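Local structure of protein BCAM1869 (4O2H) at residues R22-E25 and G26-A29; A102-A105 and K106-I110. The protein is an RsaM homologue of a novel fold that probably acts as a transcriptional regulator linked to quorum sensing and associates with copies of itself. All coordinates share one frame; numbering follows the deposited sequence.

Contact 1: R22-E25 and G26-A29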
loop_
_atom_site.group_PDB
_atom_site.type_symbol
_atom_site.label_atom_id
_atom_site.label_comp_id
_atom_site.label_asym_id
_atom_site.label_seq_id
_atom_site.Cartn_x
_atom_site.Cartn_y
_atom_site.Cartn_z
ATOM N N ARG A 22 -17.955 10.312 -2.849
ATOM C CA ARG A 22 -19.264 9.653 -2.755
ATOM C C ARG A 22 -19.767 9.205 -4.099
ATOM O O ARG A 22 -19.856 9.994 -5.040
ATOM C CB ARG A 22 -20.280 10.522 -2.034
ATOM C CG ARG A 22 -19.998 10.515 -0.536
ATOM C CD ARG A 22 -20.905 11.388 0.325
ATOM N NE ARG A 22 -20.747 10.959 1.714
ATOM C CZ ARG A 22 -19.718 11.286 2.498
ATOM N NH1 ARG A 22 -19.624 10.788 3.719
ATOM N NH2 ARG A 22 -18.774 12.105 2.060
ATOM N N LEU A 23 -20.018 7.889 -4.203
ATOM C CA LEU A 23 -20.406 7.236 -5.449
ATOM C C LEU A 23 -21.561 6.289 -5.231
ATOM O O LEU A 23 -21.561 5.521 -4.263
ATOM C CB LEU A 23 -19.193 6.452 -6.020
ATOM C CG LEU A 23 -17.928 7.216 -6.402
ATOM C CD1 LEU A 23 -16.801 6.265 -6.676
ATOM C CD2 LEU A 23 -18.167 8.113 -7.618
ATOM N N SER A 24 -22.519 6.302 -6.163
ATOM C CA SER A 24 -23.673 5.401 -6.123
ATOM C C SER A 24 -23.260 3.964 -6.415
ATOM O O SER A 24 -22.203 3.715 -6.994
ATOM C CB SER A 24 -24.732 5.831 -7.134
ATOM O OG SER A 24 -24.270 5.577 -8.449
ATOM N N GLU A 25 -24.139 3.032 -6.044
ATOM C CA GLU A 25 -24.034 1.589 -6.243
ATOM C C GLU A 25 -23.692 1.295 -7.743
ATOM O O GLU A 25 -22.772 0.521 -8.020
ATOM C CB GLU A 25 -25.393 0.976 -5.809
ATOM C CG GLU A 25 -25.564 -0.524 -5.978
ATOM C CD GLU A 25 -26.909 -1.086 -5.557
ATOM O OE1 GLU A 25 -27.958 -0.653 -6.098
ATOM O OE2 GLU A 25 -26.907 -1.984 -4.685
ATOM N N GLY A 26 -24.395 1.981 -8.653
ATOM C CA GLY A 26 -24.234 1.883 -10.097
ATOM C C GLY A 26 -22.934 2.452 -10.612
ATOM O O GLY A 26 -22.247 1.806 -11.404
ATOM N N ALA A 27 -22.597 3.674 -10.178
ATOM C CA ALA A 27 -21.348 4.365 -10.516
ATOM C C ALA A 27 -20.108 3.539 -10.092
ATOM O O ALA A 27 -19.068 3.604 -10.753
ATOM C CB ALA A 27 -21.313 5.719 -9.825
ATOM N N LEU A 28 -20.251 2.779 -8.993
ATOM C CA LEU A 28 -19.256 1.910 -8.381
ATOM C C LEU A 28 -19.109 0.626 -9.193
ATOM O O LEU A 28 -17.988 0.130 -9.355
ATOM C CB LEU A 28 -19.671 1.616 -6.926
ATOM C CG LEU A 28 -18.616 1.584 -5.820
ATOM C CD1 LEU A 28 -17.477 2.576 -6.039
ATOM C CD2 LEU A 28 -19.244 1.796 -4.487
ATOM N N ALA A 29 -20.228 0.109 -9.739
ATOM C CA ALA A 29 -20.230 -1.065 -10.617
ATOM C C ALA A 29 -19.555 -0.740 -11.980
ATOM O O ALA A 29 -19.165 -1.668 -12.673
ATOM C CB ALA A 29 -21.653 -1.583 -10.837
#

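Contact 2: A102-A105 and K106-I110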
loop_
_atom_site.group_PDB
_atom_site.type_symbol
_atom_site.label_atom_id
_atom_site.label_comp_id
_atom_site.label_asym_id
_atom_site.label_seq_id
_atom_site.Cartn_x
_atom_site.Cartn_y
_atom_site.Cartn_z
ATOM N N ALA A 102 -19.800 4.666 -0.358
ATOM C CA ALA A 102 -20.938 4.336 -1.205
ATOM C C ALA A 102 -22.218 4.897 -0.614
ATOM O O ALA A 102 -22.459 4.821 0.597
ATOM C CB ALA A 102 -21.056 2.836 -1.405
ATOM N N ILE A 103 -23.026 5.503 -1.478
ATOM C CA ILE A 103 -24.276 6.140 -1.090
ATOM C C ILE A 103 -25.452 5.391 -1.715
ATOM O O ILE A 103 -25.258 4.679 -2.696
ATOM C CB ILE A 103 -24.266 7.652 -1.463
ATOM C CG1 ILE A 103 -23.955 7.873 -2.974
ATOM C CG2 ILE A 103 -23.278 8.412 -0.551
ATOM C CD1 ILE A 103 -24.417 9.155 -3.572
ATOM N N ASP A 104 -26.667 5.545 -1.144
ATOM C CA ASP A 104 -27.848 4.883 -1.678
ATOM C C ASP A 104 -28.605 5.804 -2.674
ATOM O O ASP A 104 -28.091 6.861 -3.076
ATOM C CB ASP A 104 -28.773 4.380 -0.536
ATOM C CG ASP A 104 -29.372 5.403 0.430
ATOM O OD1 ASP A 104 -29.748 6.510 -0.023
ATOM O OD2 ASP A 104 -29.591 5.045 1.605
ATOM N N ALA A 105 -29.820 5.368 -3.071
ATOM C CA ALA A 105 -30.729 6.051 -3.991
ATOM C C ALA A 105 -31.136 7.440 -3.491
ATOM O O ALA A 105 -31.343 8.341 -4.308
ATOM C CB ALA A 105 -31.978 5.205 -4.207
ATOM N N LYS A 106 -31.250 7.609 -2.159
ATOM C CA LYS A 106 -31.617 8.889 -1.541
ATOM C C LYS A 106 -30.371 9.780 -1.298
ATOM O O LYS A 106 -30.520 10.941 -0.905
ATOM C CB LYS A 106 -32.407 8.665 -0.236
ATOM C CG LYS A 106 -33.861 8.215 -0.457
ATOM C CD LYS A 106 -34.646 8.114 0.855
ATOM C CE LYS A 106 -36.064 7.636 0.654
ATOM N NZ LYS A 106 -36.899 7.855 1.867
ATOM N N GLY A 107 -29.176 9.242 -1.574
ATOM C CA GLY A 107 -27.904 9.952 -1.442
ATOM C C GLY A 107 -27.238 9.841 -0.085
ATOM O O GLY A 107 -26.220 10.491 0.165
ATOM N N ALA A 108 -27.826 9.030 0.800
ATOM C CA ALA A 108 -27.344 8.754 2.150
ATOM C C ALA A 108 -26.257 7.684 2.113
ATOM O O ALA A 108 -26.307 6.775 1.283
ATOM C CB ALA A 108 -28.506 8.300 3.032
ATOM N N ASP A 109 -25.261 7.809 3.002
ATOM C CA ASP A 109 -24.139 6.874 3.122
ATOM C C ASP A 109 -24.628 5.482 3.482
ATOM O O ASP A 109 -25.622 5.352 4.197
ATOM C CB ASP A 109 -23.162 7.361 4.205
ATOM C CG ASP A 109 -22.410 8.631 3.862
ATOM O OD1 ASP A 109 -22.571 9.132 2.726
ATOM O OD2 ASP A 109 -21.615 9.096 4.711
ATOM N N ILE A 110 -23.934 4.442 3.008
ATOM C CA ILE A 110 -24.349 3.088 3.357
ATOM C C ILE A 110 -23.300 2.430 4.246
ATOM O O ILE A 110 -23.463 1.264 4.612
ATOM C CB ILE A 110 -24.748 2.206 2.147
ATOM C CG1 ILE A 110 -23.559 1.879 1.185
ATOM C CG2 ILE A 110 -26.011 2.742 1.464
ATOM C CD1 ILE A 110 -23.959 0.903 0.008
#

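Contact 1: R22-E25 and G26-A29
S24 and A27 meet at the start of a short helix: the backbone N-H of A27 points at the hydroxyl of S24, with N to OG 3.1 Å and a nearly straight bond of 165° at the hydrogen. This is an N-cap, with S24 in front of the first turn. With chi1 at 71°, S24 OG lies between its own backbone N and carbonyl carbon, and this torsion swings the oxygen over the open end of the helix. The same oxygen rests 3.3 Å from the CB of A27. Two backbone bonds complete the first turn, L28 N to S24 O at 2.9 Å and A29 N to E25 O at 3.1 Å.

L28 can be followed outward from the backbone. Its CB sits over two carbonyl oxygens of the preceding turn, 3.3 Å from S24 O and 3.5 Å from E25 O. Beyond CG the branches part. CD1 meets CD1 of L23 at 3.8 Å, the two side chains crossing at about a right angle, while CD2 continues toward strand 100-103. The chi1 of L28, -140°, lies off the staggered values, a departure to be read with caution. L23 precedes the N-cap residue and L28 is the fourth residue after it, so their apolar contact is a hydrophobic staple accompanying the serine cap.

The cap lies between strand 21-24 and helix 25-29. L23 pairs through its backbone with M101 and I103 of strand 100-103, and L28, buried, packs against V100 and A102 of that strand and A118 and L119 of helix 112-125.

Contact 2: A102-A105 and K106-I110
A102-A105 and K106-I110 run back along each other, their end-to-end directions 151° apart, joined by a type I turn from D104 to G107. I103 and D109 form the non-hydrogen-bonded pair, flanked by two bonds lying in their carbonyl planes: D104 N to A108 O, 2.7 Å, and I110 N to A102 O, 2.9 Å. The turn itself is closed by G107 N to D104 O at 3.0 Å. G107, with phi at 90°, takes the left-handed conformation expected of the glycine in a type I turn with a G1 bulge, and the bonds made by D104 with G107 and A108 match that hairpin.

D104 secures the turn with its side chain as well. Placed between its backbone N and carbonyl carbon (chi1 61°), the carboxylate folds back over the loop, where OD1 accepts K106 N at 2.8 Å, an Asx turn, and A108 N at a longer 3.3 Å. The two donors arrive from opposite faces of the carboxylate plane, K106 N on the anti side but tilted out of the plane, A108 N from above the other face; one oxygen thereby holds two amides.

I110 spans the other end: CG1 packs on A102 CB at 3.7 Å, and CG2 lies 3.8 Å from D104 CB. Across the central pair, CG2 of I103 approaches D109 OD1, whose main polar partner is R22.

The hairpin lies at the surface, in the connection between strand 100-103 and helix 112-125; T115 of that helix accepts from A102 N through its hydroxyl.

Contact 1 comes first along the chain and contact 2 much later, yet their centres lie only about 9 Å apart. Between them the chain builds the four-stranded antiparallel sheet, strands 34-40 to 89-98, and then returns to pair strand 100-103 with 21-24 in a separate parallel sheet. The contacts touch through, among others, a salt bridge from R22 NE to D109 OD1 (2.8 Å), a probable hydrogen bond from I103 N to L23 O (3.1 Å), and packing of L28 CD2 on A102 CB (3.7 Å). Through these links, two parts of the DUF4902 region that are far apart in sequence are held side by side.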